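Local coordinates for glutathione peroxidase-like protein (Trypanosoma brucei, PDB 3DWV), which probably reduces hydroperoxides as a tryparedoxin-dependent peroxidase of the glutathione peroxidase family, here in its oxidised form, at residues I51-S56 against P128-M133; Q93-E98 against I119-E124; Y132-K137 against V162-P167. The protein carries 1 engineered substitution. One frame throughout, in Å; residues are numbered along the deposited sequence. Where two conformers were deposited one is given.

Contact 1 of 3, residues I51-S56 against P128-M133; sequences IYNVAS and PLYEYM
Ile51 points from strand 49-54 toward helix 128-136 and uses both of its branches there. The CD1 tip meets Met133 SD at 3.9 Å, the two side chains crossing at about a right angle, while CG2 lies 3.8 Å from Tyr130 OH. A branched, wholly apolar side chain suits this place, because it fills the layer between sheet and helix without bringing a polar group into it. Met133 is unbranched and can fold: a bend at chi3 (-54°) carries CE over one face of the Tyr130 ring, 3.5 Å above the plane and over its centre.

Tyr52 turns its ring to the other side of the sheet, against helix 64-75, and only its backbone takes part, with Tyr52 C 3.5 Å from Tyr130 OH. Successive side chains of a strand point to opposite faces, and here, as in the thioredoxin fold, each face of this inner strand carries a helix. The strand and helix segments run at 119° to each other, their axes 11.7 Å apart, a gap bridged by the long tyrosine and methionine.

Asn53 points back toward the helix, and its CB comes 3.6 Å from Tyr130 OH. Its amide is used at both ends: ND2 donates to the backbone oxygen of Trp148, and Asn53 OD1 is hydrogen-bonded to a water at 3.1 Å. The same water is hydrogen-bonded to Tyr130 OH at 2.7 Å.

The two segments share no direct hydrogen bond; they meet through apolar contact and one bridging water, and Tyr130 and Met133 also rest on Phe153. The phenol brings a polar oxygen into the interior, and the water gives that oxygen a partner while joining it to the strand through the Asn53 side chain.

Contact 2 of 3, residues Q93-E98 against I119-E124; sequences QEPGNE and INVNGE. Unlike the reference sequence in segment 93-98: Asn97 (reference Thr).
Glu94 OE2 accepts three hydrogen bonds, each from a different direction. Gln93 NE2 approaches on the anti lone pair at 3.0 Å, and the Asn122 backbone N comes from the syn side at 3.1 Å, somewhat out of the carboxylate plane. The third donor, Asn120 ND2, stands above that plane (80° out of it) at 3.0 Å, in a bond that is almost straight at the hydrogen. Glu94 OE1 takes the Val121 backbone N on its syn lone pair at 2.9 Å, and also pairs with Ser87 OG. A bend at chi2 (-66°) turns CD toward 119-124, and a carboxylate, with two acceptor oxygens, suits a place where so many N-H groups converge; they would probably stabilise its negative charge.

Both segments are irregular. In this thioredoxin fold 93-98 follows strand 81-86, whereas the loop 119-124 leads toward helix 128-136, so the buried carboxylate ties together two loops that have no sheet pairing between them.

Beside it, Asn122 ND2 donates to the backbone oxygen of Gln93 at 3.0 Å, lying in the carbonyl plane; it also reaches Ile146 O. Gln93 and Asn120 both send their amide nitrogens to Phe90 O as well. Gly123 easily adopts its positive phi (84°), and a CB here would come very close to Gln93 CD; Gln93 CG rests 3.9 Å from Gly123 N. Next to the polar cluster the rigid Pro95 ring presses on Val121: Pro95 CD is 3.3 Å from Val121 CG2, tighter than ordinary van der Waals contact.

Contact 3 of 3, residues Y132-K137 against V162-P167; sequences YMKKTK and VERFSP
Lys137 and Arg164 bring the two backbones within 5.9 Å, measured CA to CA, where the chain leaves helix 128-136 and passes strand 161-165, an outermost strand of the sheet. The strand holds a classic beta bulge: Val162 and Glu163 both face Leu154 on the neighbouring strand. Lys137 is the first residue to abandon helical backbone angles, and its carbonyl turns to the strand.

That carbonyl is what Arg164 grips. Side-on, NE and NH2 both donate to Lys137 O, each at 2.9 Å; the oxygen lies at the edge of the guanidinium, near its plane. NH2 arrives on a lone pair in the carbonyl plane, whereas NE is tilted 27° from it. The side chain leaves the strand with CG anti to the backbone N (chi1 -175°), then bends at chi3 (-76°) to swing NE round to the oxygen. Arginine suits the place because its several N-H groups can serve more than one carbonyl: NH2 also donates to Lys144 O and NH1 to Ala145 O. NH2 further packs 3.6 Å from Lys134 CA, while the Lys134 chain leads away to Val121 O and to a salt bridge with Glu131.

Lysine suits position 137 because its long run of methylenes, curled at chi2 and chi3, can lie against the strand backbone at the bulge, Lys137 CE touching Val162 O at 3.3 Å, while NZ reaches a water. Its ammonium does not touch the Glu163 carboxylate; the water accepts from Lys137 NZ at 2.6 Å and donates to Glu163 OE1 at 3.2 Å.

How the contacts relate
Contacts 1 and 3 share Tyr132 and Met133 and both use helix 128-136, contact 3 at its C-terminal end, against the same sheet: contact 1 meets an inner strand, contact 3 an outermost one, and their centres are about 9 Å apart. Contact 2 is nested within the chain loop closed by contact 1 and packs against it, Tyr130 CD1 touching Ile119 CD1 at 3.5 Å and Asn53 ND2 touching Pro95 CG at 3.5 Å. Lys134 joins contacts 2 and 3: its NZ probably bonds Val121 O at 2.8 Å. Cys58, the predicted active-site residue, disulfide-bonded here to Cys106, is not touched by contact 2: its side chain is about 12 Å from that of Pro95.

Contact 1 of 3, residues I51-S56 against P128-M133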
loop_
_atom_site.group_PDB
_atom_site.type_symbol
_atom_site.label_atom_id
_atom_site.label_comp_id
_atom_site.label_asym_id
_atom_site.label_seq_id
_atom_site.Cartn_x
_atom_site.Cartn_y
_atom_site.Cartn_z
ATOM N N ILE A 51 -2.369 -2.432 2.717
ATOM C CA ILE A 51 -1.171 -1.618 2.465
ATOM C C ILE A 51 -1.244 -1.028 1.067
ATOM O O ILE A 51 -1.238 -1.745 0.062
ATOM C CB ILE A 51 0.128 -2.404 2.645
ATOM C CG1 ILE A 51 0.203 -3.038 4.052
ATOM C CG2 ILE A 51 1.330 -1.508 2.343
ATOM C CD1 ILE A 51 1.476 -3.896 4.222
ATOM N N TYR A 52 -1.341 0.312 1.083
ATOM C CA TYR A 52 -1.345 1.069 -0.145
ATOM C C TYR A 52 -0.034 1.764 -0.510
ATOM O O TYR A 52 0.638 2.221 0.431
ATOM C CB TYR A 52 -2.361 2.191 0.008
ATOM C CG TYR A 52 -3.826 1.856 -0.011
ATOM C CD1 TYR A 52 -4.510 1.443 1.115
ATOM C CD2 TYR A 52 -4.543 1.984 -1.208
ATOM C CE1 TYR A 52 -5.878 1.149 1.058
ATOM C CE2 TYR A 52 -5.896 1.707 -1.258
ATOM C CZ TYR A 52 -6.562 1.284 -0.135
ATOM O OH TYR A 52 -7.914 1.008 -0.189
ATOM N N ASN A 53 0.299 1.844 -1.789
ATOM C CA ASN A 53 1.319 2.808 -2.239
ATOM C C ASN A 53 0.635 4.120 -2.629
ATOM O O ASN A 53 -0.450 4.074 -3.203
ATOM C CB ASN A 53 2.164 2.267 -3.403
ATOM C CG ASN A 53 1.325 1.932 -4.638
ATOM O OD1 ASN A 53 0.616 0.923 -4.604
ATOM N ND2 ASN A 53 1.375 2.702 -5.723
ATOM N N VAL A 54 1.257 5.261 -2.305
ATOM C CA VAL A 54 0.571 6.549 -2.563
ATOM C C VAL A 54 1.593 7.452 -3.225
ATOM O O VAL A 54 2.764 7.083 -3.477
ATOM C CB VAL A 54 -0.027 7.128 -1.268
ATOM C CG1 VAL A 54 -0.981 6.117 -0.583
ATOM C CG2 VAL A 54 1.069 7.492 -0.273
ATOM N N ALA A 55 1.178 8.655 -3.496
ATOM C CA ALA A 55 2.051 9.650 -4.124
ATOM C C ALA A 55 1.469 11.036 -3.795
ATOM O O ALA A 55 0.405 11.084 -3.162
ATOM C CB ALA A 55 2.190 9.408 -5.621
ATOM N N SER A 56 2.100 12.125 -4.176
ATOM C CA SER A 56 1.567 13.460 -3.898
ATOM C C SER A 56 0.147 13.650 -4.425
ATOM O O SER A 56 -0.258 12.982 -5.402
ATOM C CB SER A 56 2.454 14.499 -4.590
ATOM O OG SER A 56 3.711 14.556 -3.927
ATOM N N PRO A 128 12.269 -4.362 -0.345
ATOM C CA PRO A 128 11.985 -5.811 -0.281
ATOM C C PRO A 128 10.582 -6.155 0.174
ATOM O O PRO A 128 10.101 -7.206 -0.304
ATOM C CB PRO A 128 13.055 -6.352 0.701
ATOM C CG PRO A 128 14.195 -5.372 0.585
ATOM C CD PRO A 128 13.508 -4.014 0.382
ATOM N N LEU A 129 9.923 -5.356 0.999
ATOM C CA LEU A 129 8.559 -5.711 1.399
ATOM C C LEU A 129 7.682 -5.703 0.154
ATOM O O LEU A 129 6.799 -6.561 0.039
ATOM C CB LEU A 129 8.016 -4.770 2.477
ATOM C CG LEU A 129 6.506 -4.667 2.695
ATOM C CD1 LEU A 129 5.969 -5.756 3.618
ATOM C CD2 LEU A 129 6.164 -3.297 3.282
ATOM N N TYR A 130 7.917 -4.748 -0.752
ATOM C CA TYR A 130 7.138 -4.672 -1.993
ATOM C C TYR A 130 7.494 -5.851 -2.900
ATOM O O TYR A 130 6.656 -6.489 -3.553
ATOM C CB TYR A 130 7.306 -3.266 -2.666
ATOM C CG TYR A 130 6.099 -2.462 -2.234
ATOM C CD1 TYR A 130 6.083 -1.797 -1.017
ATOM C CD2 TYR A 130 4.976 -2.410 -3.039
ATOM C CE1 TYR A 130 4.979 -1.084 -0.608
ATOM C CE2 TYR A 130 3.866 -1.695 -2.609
ATOM C CZ TYR A 130 3.859 -1.024 -1.396
ATOM O OH TYR A 130 2.765 -0.298 -0.966
ATOM N N GLU A 131 8.783 -6.190 -2.999
ATOM C CA GLU A 131 9.174 -7.359 -3.801
ATOM C C GLU A 131 8.472 -8.589 -3.283
ATOM O O GLU A 131 7.975 -9.393 -4.109
ATOM C CB GLU A 131 10.705 -7.485 -3.811
ATOM C CG GLU A 131 11.191 -6.224 -4.593
ATOM C CD GLU A 131 10.802 -6.295 -6.054
ATOM O OE1 GLU A 131 11.696 -6.852 -6.759
ATOM O OE2 GLU A 131 9.751 -5.871 -6.632
ATOM N N TYR A 132 8.405 -8.682 -1.960
ATOM C CA TYR A 132 7.632 -9.827 -1.426
ATOM C C TYR A 132 6.149 -9.780 -1.724
ATOM O O TYR A 132 5.562 -10.800 -2.141
ATOM C CB TYR A 132 7.894 -9.858 0.096
ATOM C CG TYR A 132 6.984 -10.821 0.856
ATOM C CD1 TYR A 132 7.092 -12.211 0.727
ATOM C CD2 TYR A 132 6.017 -10.311 1.708
ATOM C CE1 TYR A 132 6.245 -13.058 1.442
ATOM C CE2 TYR A 132 5.166 -11.127 2.412
ATOM C CZ TYR A 132 5.291 -12.497 2.266
ATOM O OH TYR A 132 4.414 -13.272 2.996
ATOM N N MET A 133 5.444 -8.654 -1.478
ATOM C CA MET A 133 4.000 -8.622 -1.706
ATOM C C MET A 133 3.690 -8.791 -3.189
ATOM O O MET A 133 2.741 -9.498 -3.565
ATOM C CB MET A 133 3.425 -7.279 -1.199
ATOM C CG MET A 133 3.490 -7.153 0.311
ATOM S SD MET A 133 2.610 -5.698 0.940
ATOM C CE MET A 133 3.308 -4.319 0.042
HETATM O O HOH W 1 0.546 -1.145 -2.350
#

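Contact 2 of 3, residues Q93-E98 against I119-E124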
loop_
_atom_site.group_PDB
_atom_site.type_symbol
_atom_site.label_atom_id
_atom_site.label_comp_id
_atom_site.label_asym_id
_atom_site.label_seq_id
_atom_site.Cartn_x
_atom_site.Cartn_y
_atom_site.Cartn_z
ATOM N N GLN A 93 10.313 4.574 -13.285
ATOM C CA GLN A 93 9.488 3.380 -13.348
ATOM C C GLN A 93 8.506 3.268 -12.199
ATOM O O GLN A 93 7.904 2.184 -12.038
ATOM C CB GLN A 93 10.413 2.148 -13.342
ATOM C CG GLN A 93 10.984 1.847 -11.968
ATOM C CD GLN A 93 11.933 2.904 -11.417
ATOM O OE1 GLN A 93 12.838 3.333 -12.108
ATOM N NE2 GLN A 93 11.729 3.399 -10.197
ATOM N N GLU A 94 8.321 4.350 -11.430
ATOM C CA GLU A 94 7.371 4.277 -10.301
ATOM C C GLU A 94 5.924 4.326 -10.779
ATOM O O GLU A 94 5.639 4.646 -11.947
ATOM C CB GLU A 94 7.692 5.412 -9.316
ATOM C CG GLU A 94 9.044 5.146 -8.630
ATOM C CD GLU A 94 8.990 3.915 -7.735
ATOM O OE1 GLU A 94 8.269 3.952 -6.696
ATOM O OE2 GLU A 94 9.703 2.943 -8.087
ATOM N N PRO A 95 5.009 3.918 -9.918
ATOM C CA PRO A 95 3.617 3.828 -10.328
ATOM C C PRO A 95 3.116 5.174 -10.829
ATOM O O PRO A 95 3.600 6.212 -10.425
ATOM C CB PRO A 95 2.862 3.426 -9.053
ATOM C CG PRO A 95 3.911 2.744 -8.200
ATOM C CD PRO A 95 5.189 3.461 -8.503
ATOM N N GLY A 96 2.136 5.062 -11.726
ATOM C CA GLY A 96 1.474 6.219 -12.266
ATOM C C GLY A 96 2.276 6.847 -13.413
ATOM O O GLY A 96 3.277 6.348 -13.980
ATOM N N ASN A 97 1.728 8.026 -13.759
ATOM C CA ASN A 97 2.303 8.809 -14.858
ATOM C C ASN A 97 3.438 9.707 -14.401
ATOM O O ASN A 97 3.316 10.631 -13.579
ATOM C CB ASN A 97 1.186 9.651 -15.498
ATOM C CG ASN A 97 1.677 10.465 -16.685
ATOM O OD1 ASN A 97 2.865 10.584 -16.986
ATOM N ND2 ASN A 97 0.709 11.046 -17.382
ATOM N N GLU A 98 4.626 9.456 -14.954
ATOM C CA GLU A 98 5.772 10.242 -14.500
ATOM C C GLU A 98 5.706 11.719 -14.867
ATOM O O GLU A 98 6.422 12.533 -14.263
ATOM C CB GLU A 98 7.037 9.595 -15.093
ATOM C CG GLU A 98 6.881 9.311 -16.573
ATOM C CD GLU A 98 8.184 9.400 -17.349
ATOM O OE1 GLU A 98 9.263 9.086 -16.798
ATOM O OE2 GLU A 98 8.152 9.789 -18.544
ATOM N N ILE A 119 9.716 5.303 -0.431
ATOM C CA ILE A 119 10.387 4.110 -0.895
ATOM C C ILE A 119 10.272 3.931 -2.403
ATOM O O ILE A 119 9.381 4.545 -3.001
ATOM C CB ILE A 119 9.738 2.873 -0.242
ATOM C CG1 ILE A 119 8.292 2.648 -0.711
ATOM C CG2 ILE A 119 9.757 2.941 1.273
ATOM C CD1 ILE A 119 7.832 1.230 -0.399
ATOM N N ASN A 120 11.121 3.111 -3.013
ATOM C CA ASN A 120 10.884 2.711 -4.422
ATOM C C ASN A 120 9.941 1.511 -4.377
ATOM O O ASN A 120 10.180 0.604 -3.537
ATOM C CB ASN A 120 12.144 2.325 -5.226
ATOM C CG ASN A 120 12.847 3.502 -5.885
ATOM O OD1 ASN A 120 13.894 3.979 -5.412
ATOM N ND2 ASN A 120 12.249 3.980 -6.987
ATOM N N VAL A 121 8.891 1.522 -5.232
ATOM C CA VAL A 121 8.073 0.302 -5.118
ATOM C C VAL A 121 8.331 -0.553 -6.367
ATOM O O VAL A 121 7.983 -1.733 -6.296
ATOM C CB VAL A 121 6.595 0.539 -4.961
ATOM C CG1 VAL A 121 6.251 1.242 -3.644
ATOM C CG2 VAL A 121 6.053 1.391 -6.087
ATOM N N ASN A 122 8.913 0.057 -7.406
ATOM C CA ASN A 122 9.357 -0.719 -8.573
ATOM C C ASN A 122 10.866 -0.547 -8.838
ATOM O O ASN A 122 11.538 0.268 -8.192
ATOM C CB ASN A 122 8.559 -0.333 -9.812
ATOM C CG ASN A 122 7.077 -0.589 -9.702
ATOM O OD1 ASN A 122 6.660 -1.596 -9.132
ATOM N ND2 ASN A 122 6.288 0.298 -10.328
ATOM N N GLY A 123 11.419 -1.310 -9.789
ATOM C CA GLY A 123 12.785 -1.167 -10.206
ATOM C C GLY A 123 13.804 -1.894 -9.351
ATOM O O GLY A 123 13.460 -2.610 -8.381
ATOM N N GLU A 124 15.067 -1.706 -9.727
ATOM C CA GLU A 124 16.164 -2.388 -9.055
ATOM C C GLU A 124 16.229 -2.059 -7.576
ATOM O O GLU A 124 16.679 -2.908 -6.778
ATOM C CB GLU A 124 17.507 -2.001 -9.698
ATOM C CG GLU A 124 17.905 -0.556 -9.467
ATOM C CD GLU A 124 19.051 -0.051 -10.325
ATOM O OE1 GLU A 124 19.612 -0.848 -11.112
ATOM O OE2 GLU A 124 19.358 1.165 -10.185
#

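Contact 3 of 3, residues Y132-K137 against V162-P167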
loop_
_atom_site.group_PDB
_atom_site.type_symbol
_atom_site.label_atom_id
_atom_site.label_comp_id
_atom_site.label_asym_id
_atom_site.label_seq_id
_atom_site.Cartn_x
_atom_site.Cartn_y
_atom_site.Cartn_z
ATOM N N TYR A 132 8.405 -8.682 -1.960
ATOM C CA TYR A 132 7.632 -9.827 -1.426
ATOM C C TYR A 132 6.149 -9.780 -1.724
ATOM O O TYR A 132 5.562 -10.800 -2.141
ATOM C CB TYR A 132 7.894 -9.858 0.096
ATOM C CG TYR A 132 6.984 -10.821 0.856
ATOM C CD1 TYR A 132 7.092 -12.211 0.727
ATOM C CD2 TYR A 132 6.017 -10.311 1.708
ATOM C CE1 TYR A 132 6.245 -13.058 1.442
ATOM C CE2 TYR A 132 5.166 -11.127 2.412
ATOM C CZ TYR A 132 5.291 -12.497 2.266
ATOM O OH TYR A 132 4.414 -13.272 2.996
ATOM N N MET A 133 5.444 -8.654 -1.478
ATOM C CA MET A 133 4.000 -8.622 -1.706
ATOM C C MET A 133 3.690 -8.791 -3.189
ATOM O O MET A 133 2.741 -9.498 -3.565
ATOM C CB MET A 133 3.425 -7.279 -1.199
ATOM C CG MET A 133 3.490 -7.153 0.311
ATOM S SD MET A 133 2.610 -5.698 0.940
ATOM C CE MET A 133 3.308 -4.319 0.042
ATOM N N LYS A 134 4.505 -8.163 -4.065
ATOM C CA LYS A 134 4.254 -8.239 -5.512
ATOM C C LYS A 134 4.428 -9.633 -6.063
ATOM O O LYS A 134 3.713 -10.066 -6.996
ATOM C CB LYS A 134 5.208 -7.282 -6.252
ATOM C CG LYS A 134 4.887 -5.797 -6.025
ATOM C CD LYS A 134 6.146 -4.950 -6.243
ATOM C CE LYS A 134 6.549 -4.873 -7.693
ATOM N NZ LYS A 134 7.800 -4.063 -7.870
ATOM N N LYS A 135 5.416 -10.374 -5.515
ATOM C CA LYS A 135 5.571 -11.710 -6.102
ATOM C C LYS A 135 4.541 -12.626 -5.451
ATOM O O LYS A 135 4.091 -13.577 -6.123
ATOM C CB LYS A 135 6.985 -12.243 -5.999
ATOM C CG LYS A 135 7.478 -12.578 -4.603
ATOM C CD LYS A 135 8.477 -13.729 -4.677
ATOM C CE LYS A 135 9.028 -14.053 -3.294
ATOM N NZ LYS A 135 9.588 -12.810 -2.687
ATOM N N THR A 136 4.152 -12.344 -4.207
ATOM C CA THR A 136 3.090 -13.195 -3.622
ATOM C C THR A 136 1.770 -13.000 -4.361
ATOM O O THR A 136 1.070 -13.981 -4.667
ATOM C CB THR A 136 2.908 -12.911 -2.128
ATOM O OG1 THR A 136 4.175 -13.114 -1.496
ATOM C CG2 THR A 136 1.903 -13.884 -1.514
ATOM N N LYS A 137 1.420 -11.751 -4.627
ATOM C CA LYS A 137 0.156 -11.430 -5.328
ATOM C C LYS A 137 0.524 -10.564 -6.530
ATOM O O LYS A 137 0.556 -9.321 -6.462
ATOM C CB LYS A 137 -0.872 -10.742 -4.440
ATOM C CG LYS A 137 -1.168 -11.500 -3.153
ATOM C CD LYS A 137 -1.863 -12.815 -3.372
ATOM C CE LYS A 137 -3.174 -12.844 -4.080
ATOM N NZ LYS A 137 -3.611 -14.306 -4.046
ATOM N N VAL A 162 -2.926 -11.613 0.803
ATOM C CA VAL A 162 -3.935 -12.539 0.283
ATOM C C VAL A 162 -4.715 -11.963 -0.883
ATOM O O VAL A 162 -5.368 -12.725 -1.609
ATOM C CB VAL A 162 -4.876 -12.962 1.422
ATOM C CG1 VAL A 162 -4.076 -13.867 2.366
ATOM C CG2 VAL A 162 -5.480 -11.800 2.187
ATOM N N GLU A 163 -4.699 -10.664 -1.114
ATOM C CA GLU A 163 -5.318 -10.067 -2.300
ATOM C C GLU A 163 -4.532 -8.822 -2.718
ATOM O O GLU A 163 -3.960 -8.121 -1.855
ATOM C CB GLU A 163 -6.781 -9.650 -2.087
ATOM C CG GLU A 163 -7.684 -10.650 -1.406
ATOM C CD GLU A 163 -8.174 -11.805 -2.251
ATOM O OE1 GLU A 163 -8.103 -11.725 -3.504
ATOM O OE2 GLU A 163 -8.645 -12.802 -1.635
ATOM N N ARG A 164 -4.538 -8.537 -4.010
ATOM C CA ARG A 164 -4.026 -7.294 -4.581
ATOM C C ARG A 164 -5.254 -6.580 -5.179
ATOM O O ARG A 164 -5.968 -7.228 -5.970
ATOM C CB ARG A 164 -2.982 -7.446 -5.698
ATOM C CG ARG A 164 -2.381 -6.148 -6.202
ATOM C CD ARG A 164 -1.711 -6.152 -7.560
ATOM N NE ARG A 164 -0.416 -6.782 -7.483
ATOM C CZ ARG A 164 0.687 -6.414 -8.139
ATOM N NH1 ARG A 164 0.718 -5.394 -8.979
ATOM N NH2 ARG A 164 1.780 -7.117 -7.919
ATOM N N PHE A 165 -5.458 -5.322 -4.833
ATOM C CA PHE A 165 -6.556 -4.547 -5.419
ATOM C C PHE A 165 -6.054 -3.393 -6.273
ATOM O O PHE A 165 -5.131 -2.688 -5.849
ATOM C CB PHE A 165 -7.471 -3.967 -4.335
ATOM C CG PHE A 165 -8.211 -5.072 -3.568
ATOM C CD1 PHE A 165 -9.348 -5.661 -4.078
ATOM C CD2 PHE A 165 -7.751 -5.480 -2.322
ATOM C CE1 PHE A 165 -10.023 -6.659 -3.380
ATOM C CE2 PHE A 165 -8.420 -6.484 -1.626
ATOM C CZ PHE A 165 -9.565 -7.082 -2.131
ATOM N N SER A 166 -6.664 -3.149 -7.436
ATOM C CA SER A 166 -6.439 -1.888 -8.133
ATOM C C SER A 166 -7.042 -0.719 -7.377
ATOM O O SER A 166 -7.888 -0.875 -6.480
ATOM C CB SER A 166 -7.081 -2.040 -9.518
ATOM O OG SER A 166 -8.492 -2.061 -9.379
ATOM N N PRO A 167 -6.629 0.497 -7.673
ATOM C CA PRO A 167 -7.127 1.679 -6.963
ATOM C C PRO A 167 -8.606 1.959 -7.113
ATOM O O PRO A 167 -9.201 2.635 -6.263
ATOM C CB PRO A 167 -6.376 2.850 -7.629
ATOM C CG PRO A 167 -5.950 2.288 -8.937
ATOM C CD PRO A 167 -5.554 0.869 -8.627
HETATM O O HOH W 2 -5.962 -13.610 -5.020
#